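Side-chain contacts in cyclopropane-fatty-acyl-phospholipid synthase 1 (PDB 1KPH), which converts a double bond at the distal position of an alpha mycolic acid into a cyclopropane ring, using a methylene group from S-adenosyl-L-methionine: residues Y16-D21 and A252-E257; Q31-A36 and M263-G268. All blocks are in the same frame, centred on the assembly; numbering follows the deposited sequence.

Contact 1. Residues Y16-D21 and A252-E257; sequences YDLSDD and ALQSEE. With 10A (didecyl-dimethyl-ammonium), chain G.
Leu18 and Gln254 meet because of their torsions: with chi1 at 180° the Leu18 branch extends away from its own amide nitrogen, which brings its CD1 methyl close to 252-257, while the Gln254 chain bends at its second torsion (chi2 -72°) and turns its amide back onto 16-21. The two side chains cross at a slant. Leu18 CD1 lies 3.1 Å from Gln254 OE1, a close methyl-to-oxygen approach, and Leu18 CG is 3.9 Å from Gln254 CD. The nitrogen end of the same amide faces the next residue, with Gln254 NE2 3.7 Å from Ser19 CB. Farther out, Asp21 touches through its methylene and not its carboxylate, its CB lying 4.0 Å from Leu253 CD1. At the inner end of 16-21, Tyr16 OH is 3.2 Å from methyl C11 of the didecyl-dimethyl-ammonium, which sits at the ring edge, and the hydroxyl is hydrogen-bonded to His141. Asp17 accepts bonds from Ser96, Lys97 and Asn98, which probably bind S-adenosyl-L-methionine. The outer contact is a surface join of two helix-to-helix turns, each with a serine at the N-cap of its following helix, Ser19 and Ser255, within the S-adenosylmethionine-dependent methyltransferase fold.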
loop_
_atom_site.group_PDB
_atom_site.type_symbol
_atom_site.label_atom_id
_atom_site.label_comp_id
_atom_site.label_asym_id
_atom_site.label_seq_id
_atom_site.Cartn_x
_atom_site.Cartn_y
_atom_site.Cartn_z
ATOM N N TYR A 16 -8.653 1.817 -8.343
ATOM C CA TYR A 16 -8.808 0.384 -8.081
ATOM C C TYR A 16 -10.060 -0.325 -8.583
ATOM O O TYR A 16 -10.071 -1.555 -8.677
ATOM C CB TYR A 16 -8.633 0.111 -6.585
ATOM C CG TYR A 16 -7.361 0.710 -6.024
ATOM C CD1 TYR A 16 -7.359 1.988 -5.469
ATOM C CD2 TYR A 16 -6.151 0.018 -6.088
ATOM C CE1 TYR A 16 -6.183 2.566 -4.990
ATOM C CE2 TYR A 16 -4.970 0.589 -5.612
ATOM C CZ TYR A 16 -4.993 1.863 -5.065
ATOM O OH TYR A 16 -3.831 2.437 -4.593
ATOM N N ASP A 17 -11.114 0.416 -8.900
ATOM C CA ASP A 17 -12.311 -0.240 -9.408
ATOM C C ASP A 17 -12.344 -0.232 -10.926
ATOM O O ASP A 17 -13.387 -0.457 -11.538
ATOM C CB ASP A 17 -13.580 0.400 -8.845
ATOM C CG ASP A 17 -13.867 -0.044 -7.428
ATOM O OD1 ASP A 17 -13.501 -1.191 -7.085
ATOM O OD2 ASP A 17 -14.467 0.740 -6.661
ATOM N N LEU A 18 -11.184 0.009 -11.528
ATOM C CA LEU A 18 -11.063 0.027 -12.980
ATOM C C LEU A 18 -11.499 -1.316 -13.553
ATOM O O LEU A 18 -12.321 -1.369 -14.466
ATOM C CB LEU A 18 -9.614 0.310 -13.382
ATOM C CG LEU A 18 -9.280 0.364 -14.876
ATOM C CD1 LEU A 18 -10.019 1.518 -15.526
ATOM C CD2 LEU A 18 -7.781 0.535 -15.058
ATOM N N SER A 19 -10.944 -2.395 -13.004
ATOM C CA SER A 19 -11.253 -3.758 -13.440
ATOM C C SER A 19 -10.212 -4.747 -12.922
ATOM O O SER A 19 -9.056 -4.700 -13.335
ATOM C CB SER A 19 -11.279 -3.843 -14.967
ATOM O OG SER A 19 -11.204 -5.190 -15.402
ATOM N N ASP A 20 -10.621 -5.643 -12.026
ATOM C CA ASP A 20 -9.694 -6.629 -11.485
ATOM C C ASP A 20 -8.964 -7.316 -12.626
ATOM O O ASP A 20 -7.750 -7.518 -12.576
ATOM C CB ASP A 20 -10.440 -7.680 -10.663
ATOM C CG ASP A 20 -10.936 -7.143 -9.346
ATOM O OD1 ASP A 20 -11.455 -7.945 -8.542
ATOM O OD2 ASP A 20 -10.806 -5.924 -9.111
ATOM N N ASP A 21 -9.720 -7.668 -13.660
ATOM C CA ASP A 21 -9.163 -8.336 -14.824
ATOM C C ASP A 21 -7.982 -7.558 -15.385
ATOM O O ASP A 21 -7.017 -8.152 -15.862
ATOM C CB ASP A 21 -10.242 -8.493 -15.898
ATOM C CG ASP A 21 -11.434 -9.296 -15.411
ATOM O OD1 ASP A 21 -11.288 -10.524 -15.220
ATOM O OD2 ASP A 21 -12.515 -8.697 -15.212
ATOM N N ALA A 252 -8.240 -4.783 -25.014
ATOM C CA ALA A 252 -9.527 -5.464 -25.105
ATOM C C ALA A 252 -10.399 -5.158 -23.888
ATOM O O ALA A 252 -11.527 -4.682 -24.027
ATOM C CB ALA A 252 -9.313 -6.965 -25.231
ATOM N N LEU A 253 -9.868 -5.425 -22.698
ATOM C CA LEU A 253 -10.601 -5.180 -21.458
ATOM C C LEU A 253 -10.915 -3.707 -21.240
ATOM O O LEU A 253 -11.954 -3.366 -20.675
ATOM C CB LEU A 253 -9.814 -5.711 -20.255
ATOM C CG LEU A 253 -9.827 -7.225 -20.013
ATOM C CD1 LEU A 253 -11.248 -7.683 -19.719
ATOM C CD2 LEU A 253 -9.274 -7.952 -21.222
ATOM N N GLN A 254 -10.012 -2.838 -21.683
ATOM C CA GLN A 254 -10.195 -1.397 -21.533
ATOM C C GLN A 254 -10.043 -0.712 -22.885
ATOM O O GLN A 254 -10.877 -0.877 -23.773
ATOM C CB GLN A 254 -9.165 -0.832 -20.550
ATOM C CG GLN A 254 -9.319 -1.314 -19.114
ATOM C CD GLN A 254 -10.527 -0.716 -18.418
ATOM O OE1 GLN A 254 -10.675 0.505 -18.350
ATOM N NE2 GLN A 254 -11.396 -1.574 -17.890
ATOM N N SER A 255 -8.970 0.058 -23.029
ATOM C CA SER A 255 -8.674 0.774 -24.265
ATOM C C SER A 255 -7.173 1.019 -24.316
ATOM O O SER A 255 -6.505 0.999 -23.282
ATOM C CB SER A 255 -9.417 2.113 -24.296
ATOM O OG SER A 255 -9.066 2.919 -23.184
ATOM N N GLU A 256 -6.635 1.246 -25.509
ATOM C CA GLU A 256 -5.204 1.482 -25.624
ATOM C C GLU A 256 -4.844 2.784 -24.924
ATOM O O GLU A 256 -3.677 3.043 -24.638
ATOM C CB GLU A 256 -4.775 1.546 -27.090
ATOM C CG GLU A 256 -5.016 2.881 -27.757
ATOM C CD GLU A 256 -4.329 2.976 -29.101
ATOM O OE1 GLU A 256 -4.328 4.074 -29.694
ATOM O OE2 GLU A 256 -3.789 1.949 -29.567
ATOM N N GLU A 257 -5.853 3.603 -24.651
ATOM C CA GLU A 257 -5.630 4.869 -23.965
ATOM C C GLU A 257 -5.283 4.563 -22.506
ATOM O O GLU A 257 -4.393 5.186 -21.924
ATOM C CB GLU A 257 -6.890 5.737 -24.044
ATOM C CG GLU A 257 -6.689 7.175 -23.592
ATOM C CD GLU A 257 -7.495 7.524 -22.352
ATOM O OE1 GLU A 257 -7.237 6.928 -21.284
ATOM O OE2 GLU A 257 -8.386 8.394 -22.448
HETATM C C1 10A G . 3.129 13.592 -5.370
HETATM C C2 10A G . 1.751 12.926 -5.447
HETATM C C3 10A G . 1.862 11.443 -5.077
HETATM C C4 10A G . 0.552 10.643 -5.131
HETATM C C5 10A G . 0.889 9.197 -4.736
HETATM C C6 10A G . -0.280 8.202 -4.790
HETATM C C7 10A G . 0.336 6.848 -4.403
HETATM C C8 10A G . -0.601 5.645 -4.537
HETATM C C9 10A G . 0.202 4.376 -4.177
HETATM C C10 10A G . -0.614 3.124 -4.497
HETATM N N1 10A G . -0.006 1.712 -4.461
HETATM C C11 10A G . -1.099 0.775 -4.933
HETATM C C12 10A G . 0.342 1.297 -3.053
HETATM C C13 10A G . 1.267 1.488 -5.291
HETATM C C14 10A G . 1.342 1.786 -6.821
HETATM C C15 10A G . 2.758 1.858 -7.443
HETATM C C16 10A G . 3.742 2.946 -6.953
HETATM C C17 10A G . 3.290 4.382 -7.283
HETATM C C18 10A G . 4.292 5.448 -6.819
HETATM C C19 10A G . 3.788 6.850 -7.188
HETATM C C20 10A G . 4.832 7.895 -6.760
HETATM C C21 10A G . 4.397 9.312 -7.142
HETATM C C22 10A G . 5.491 10.289 -6.711
#

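Contact 2. Residues Q31-A36 and M263-G268; sequences QTYSCA and MKYLTG. With 10A (didecyl-dimethyl-ammonium), chain G; SAH (S-adenosyl-L-homocysteine), chain F; CO3 (carbonate ion), chain E.
Tyr33 and Tyr265 join hydroxyl to hydroxyl beside the bound didecyl-dimethyl-ammonium, in the pocket that probably takes the acyl substrate of this Rossmann-like methyltransferase fold. Their hydrogen bond is short, 2.6 Å from Tyr33 OH to Tyr265 OH, and either could donate. A chi1 of -162° swings the Tyr33 ring away from its backbone N, and its hydroxyl reaches Tyr265. The side chains come from opposite directions; Tyr33 OH lies in the plane of the Tyr265 ring, whereas Tyr265 OH stands oblique to the Tyr33 ring. His15 also bonds Tyr33 OH, so two partners fix this buried hydroxyl. The ammonium packs against both tyrosines. Its methyl C11 sits 3.4 Å above the plane of the Tyr33 ring, over its centre, where the aromatic face would favour the cationic head group. Tyr265 OH is 3.2 Å from C14 of one decyl chain, and C17 of that chain meets the ring edge. Leu266 CD2 covers part of one Tyr265 face. Two backbone N-H groups of 31-36 each donate to another ligand: Tyr33 N to OXT of S-adenosyl-L-homocysteine at 2.8 Å, nearly straight at 171°, and Cys35 N to carbonate O1 at 2.8 Å with an angle of 167°.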
loop_
_atom_site.group_PDB
_atom_site.type_symbol
_atom_site.label_atom_id
_atom_site.label_comp_id
_atom_site.label_asym_id
_atom_site.label_seq_id
_atom_site.Cartn_x
_atom_site.Cartn_y
_atom_site.Cartn_z
ATOM N N GLN A 31 -2.078 -10.677 -6.108
ATOM C CA GLN A 31 -2.636 -9.357 -6.394
ATOM C C GLN A 31 -2.114 -8.316 -5.416
ATOM O O GLN A 31 -2.820 -7.369 -5.067
ATOM C CB GLN A 31 -4.168 -9.385 -6.338
ATOM C CG GLN A 31 -4.802 -10.428 -7.241
ATOM C CD GLN A 31 -4.250 -10.390 -8.652
ATOM O OE1 GLN A 31 -3.760 -11.396 -9.163
ATOM N NE2 GLN A 31 -4.327 -9.229 -9.288
ATOM N N THR A 32 -0.881 -8.503 -4.953
ATOM C CA THR A 32 -0.280 -7.542 -4.035
ATOM C C THR A 32 0.085 -6.321 -4.881
ATOM O O THR A 32 0.740 -6.437 -5.921
ATOM C CB THR A 32 0.977 -8.122 -3.352
ATOM O OG1 THR A 32 0.599 -9.242 -2.539
ATOM C CG2 THR A 32 1.640 -7.072 -2.466
ATOM N N TYR A 33 -0.339 -5.149 -4.428
ATOM C CA TYR A 33 -0.110 -3.915 -5.172
ATOM C C TYR A 33 0.689 -2.930 -4.319
ATOM O O TYR A 33 0.177 -1.897 -3.888
ATOM C CB TYR A 33 -1.479 -3.341 -5.563
ATOM C CG TYR A 33 -1.504 -2.317 -6.681
ATOM C CD1 TYR A 33 -0.380 -2.058 -7.463
ATOM C CD2 TYR A 33 -2.676 -1.614 -6.962
ATOM C CE1 TYR A 33 -0.422 -1.122 -8.504
ATOM C CE2 TYR A 33 -2.729 -0.677 -7.997
ATOM C CZ TYR A 33 -1.600 -0.437 -8.762
ATOM O OH TYR A 33 -1.651 0.492 -9.782
ATOM N N SER A 34 1.950 -3.274 -4.084
ATOM C CA SER A 34 2.862 -2.472 -3.283
ATOM C C SER A 34 4.277 -3.015 -3.484
ATOM O O SER A 34 4.454 -4.072 -4.089
ATOM C CB SER A 34 2.464 -2.539 -1.805
ATOM O OG SER A 34 2.260 -3.884 -1.380
ATOM N N CYS A 35 5.274 -2.295 -2.978
ATOM C CA CYS A 35 6.672 -2.692 -3.125
ATOM C C CYS A 35 7.001 -4.081 -2.587
ATOM O O CYS A 35 6.754 -4.382 -1.418
ATOM C CB CYS A 35 7.582 -1.672 -2.435
ATOM S SG CYS A 35 9.352 -1.947 -2.719
ATOM N N ALA A 36 7.576 -4.918 -3.447
ATOM C CA ALA A 36 7.963 -6.267 -3.047
ATOM C C ALA A 36 9.324 -6.213 -2.341
ATOM O O ALA A 36 10.008 -5.189 -2.376
ATOM C CB ALA A 36 8.034 -7.184 -4.274
ATOM N N MET A 263 1.284 2.251 -18.666
ATOM C CA MET A 263 2.683 1.953 -18.955
ATOM C C MET A 263 3.511 3.180 -18.575
ATOM O O MET A 263 4.570 3.067 -17.958
ATOM C CB MET A 263 2.882 1.633 -20.439
ATOM C CG MET A 263 2.430 0.241 -20.857
ATOM S SD MET A 263 3.333 -1.077 -19.996
ATOM C CE MET A 263 4.987 -0.893 -20.711
ATOM N N LYS A 264 3.014 4.356 -18.946
ATOM C CA LYS A 264 3.700 5.605 -18.643
ATOM C C LYS A 264 3.868 5.749 -17.134
ATOM O O LYS A 264 4.914 6.181 -16.651
ATOM C CB LYS A 264 2.903 6.792 -19.198
ATOM C CG LYS A 264 3.464 8.166 -18.835
ATOM C CD LYS A 264 2.609 9.280 -19.437
ATOM C CE LYS A 264 3.094 10.659 -19.013
ATOM N NZ LYS A 264 2.248 11.733 -19.602
ATOM N N TYR A 265 2.829 5.371 -16.398
ATOM C CA TYR A 265 2.840 5.448 -14.944
ATOM C C TYR A 265 3.806 4.430 -14.329
ATOM O O TYR A 265 4.679 4.795 -13.533
ATOM C CB TYR A 265 1.394 5.277 -14.434
ATOM C CG TYR A 265 1.167 4.407 -13.208
ATOM C CD1 TYR A 265 1.792 4.681 -11.988
ATOM C CD2 TYR A 265 0.284 3.323 -13.265
ATOM C CE1 TYR A 265 1.540 3.897 -10.853
ATOM C CE2 TYR A 265 0.026 2.534 -12.142
ATOM C CZ TYR A 265 0.655 2.826 -10.938
ATOM O OH TYR A 265 0.381 2.052 -9.825
ATOM N N LEU A 266 3.678 3.165 -14.717
ATOM C CA LEU A 266 4.553 2.126 -14.176
ATOM C C LEU A 266 6.037 2.385 -14.445
ATOM O O LEU A 266 6.855 2.371 -13.523
ATOM C CB LEU A 266 4.150 0.758 -14.732
ATOM C CG LEU A 266 2.782 0.244 -14.272
ATOM C CD1 LEU A 266 2.461 -1.053 -14.989
ATOM C CD2 LEU A 266 2.780 0.039 -12.755
ATOM N N THR A 267 6.382 2.643 -15.701
ATOM C CA THR A 267 7.775 2.885 -16.060
ATOM C C THR A 267 8.328 4.162 -15.426
ATOM O O THR A 267 9.448 4.173 -14.908
ATOM C CB THR A 267 7.948 2.967 -17.589
ATOM O OG1 THR A 267 7.272 4.125 -18.090
ATOM C CG2 THR A 267 7.367 1.722 -18.256
ATOM N N GLY A 268 7.541 5.233 -15.464
ATOM C CA GLY A 268 7.981 6.495 -14.888
ATOM C C GLY A 268 8.358 6.382 -13.421
ATOM O O GLY A 268 9.419 6.849 -12.999
HETATM C C1 10A G . 3.129 13.592 -5.370
HETATM C C2 10A G . 1.751 12.926 -5.447
HETATM C C3 10A G . 1.862 11.443 -5.077
HETATM C C4 10A G . 0.552 10.643 -5.131
HETATM C C5 10A G . 0.889 9.197 -4.736
HETATM C C6 10A G . -0.280 8.202 -4.790
HETATM C C7 10A G . 0.336 6.848 -4.403
HETATM C C8 10A G . -0.601 5.645 -4.537
HETATM C C9 10A G . 0.202 4.376 -4.177
HETATM C C10 10A G . -0.614 3.124 -4.497
HETATM N N1 10A G . -0.006 1.712 -4.461
HETATM C C11 10A G . -1.099 0.775 -4.933
HETATM C C12 10A G . 0.342 1.297 -3.053
HETATM C C13 10A G . 1.267 1.488 -5.291
HETATM C C14 10A G . 1.342 1.786 -6.821
HETATM C C15 10A G . 2.758 1.858 -7.443
HETATM C C16 10A G . 3.742 2.946 -6.953
HETATM C C17 10A G . 3.290 4.382 -7.283
HETATM C C18 10A G . 4.292 5.448 -6.819
HETATM C C19 10A G . 3.788 6.850 -7.188
HETATM C C20 10A G . 4.832 7.895 -6.760
HETATM C C21 10A G . 4.397 9.312 -7.142
HETATM C C22 10A G . 5.491 10.289 -6.711
HETATM N N SAH F . -2.343 -3.005 1.035
HETATM C CA SAH F . -2.635 -3.650 -0.245
HETATM C CB SAH F . -3.287 -2.664 -1.238
HETATM C CG SAH F . -2.628 -1.283 -1.450
HETATM C C SAH F . -1.360 -4.238 -0.872
HETATM O OXT SAH F . -1.473 -4.971 -1.871
HETATM C "C5'" SAH F . -4.258 1.004 -1.577
HETATM C "C4'" SAH F . -5.374 0.409 -0.729
HETATM O "O4'" SAH F . -5.723 1.238 0.413
HETATM C "C3'" SAH F . -6.666 0.187 -1.512
HETATM O "O3'" SAH F . -7.202 -1.120 -1.174
HETATM C "C2'" SAH F . -7.560 1.310 -1.048
HETATM O "O2'" SAH F . -8.947 1.003 -1.205
HETATM C "C1'" SAH F . -7.152 1.475 0.376
HETATM N N9 SAH F . -7.487 2.788 0.937
HETATM C C8 SAH F . -7.237 4.045 0.479
HETATM N N7 SAH F . -7.659 5.032 1.206
HETATM C C5 SAH F . -8.259 4.364 2.273
HETATM C C6 SAH F . -8.987 4.830 3.555
HETATM N N6 SAH F . -9.169 6.123 3.866
HETATM N N1 SAH F . -9.455 3.844 4.390
HETATM C C2 SAH F . -9.261 2.537 4.064
HETATM N N3 SAH F . -8.643 2.012 2.978
HETATM C C4 SAH F . -8.163 2.991 2.120
HETATM C C CO3 E . 3.918 1.024 -1.427
HETATM O O1 CO3 E . 4.923 -0.083 -1.312
HETATM O O2 CO3 E . 3.430 1.376 -2.641
HETATM O O3 CO3 E . 3.497 1.680 -0.306
#

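Overall arrangement
Contacts 1 and 2 have centres about 15 Å apart, and segment 252-257 runs into the start of helix 256-275, which carries 263-268. Their segments alternate along the chain. In each contact an N-terminal piece meets a C-terminal helical region. The direct bridge is aromatic: Tyr16 CE2 lies 3.5 Å from Tyr33 CD2, and both rings touch the same methyl, C11 of didecyl-dimethyl-ammonium. Contact 1 otherwise lies at the surface, the Leu18 side chain being about 12 Å from the bound S-adenosyl-L-homocysteine. Contact 2 is buried, with the Tyr265 side chain about 4 Å from that of Cys269, probably an active-site residue.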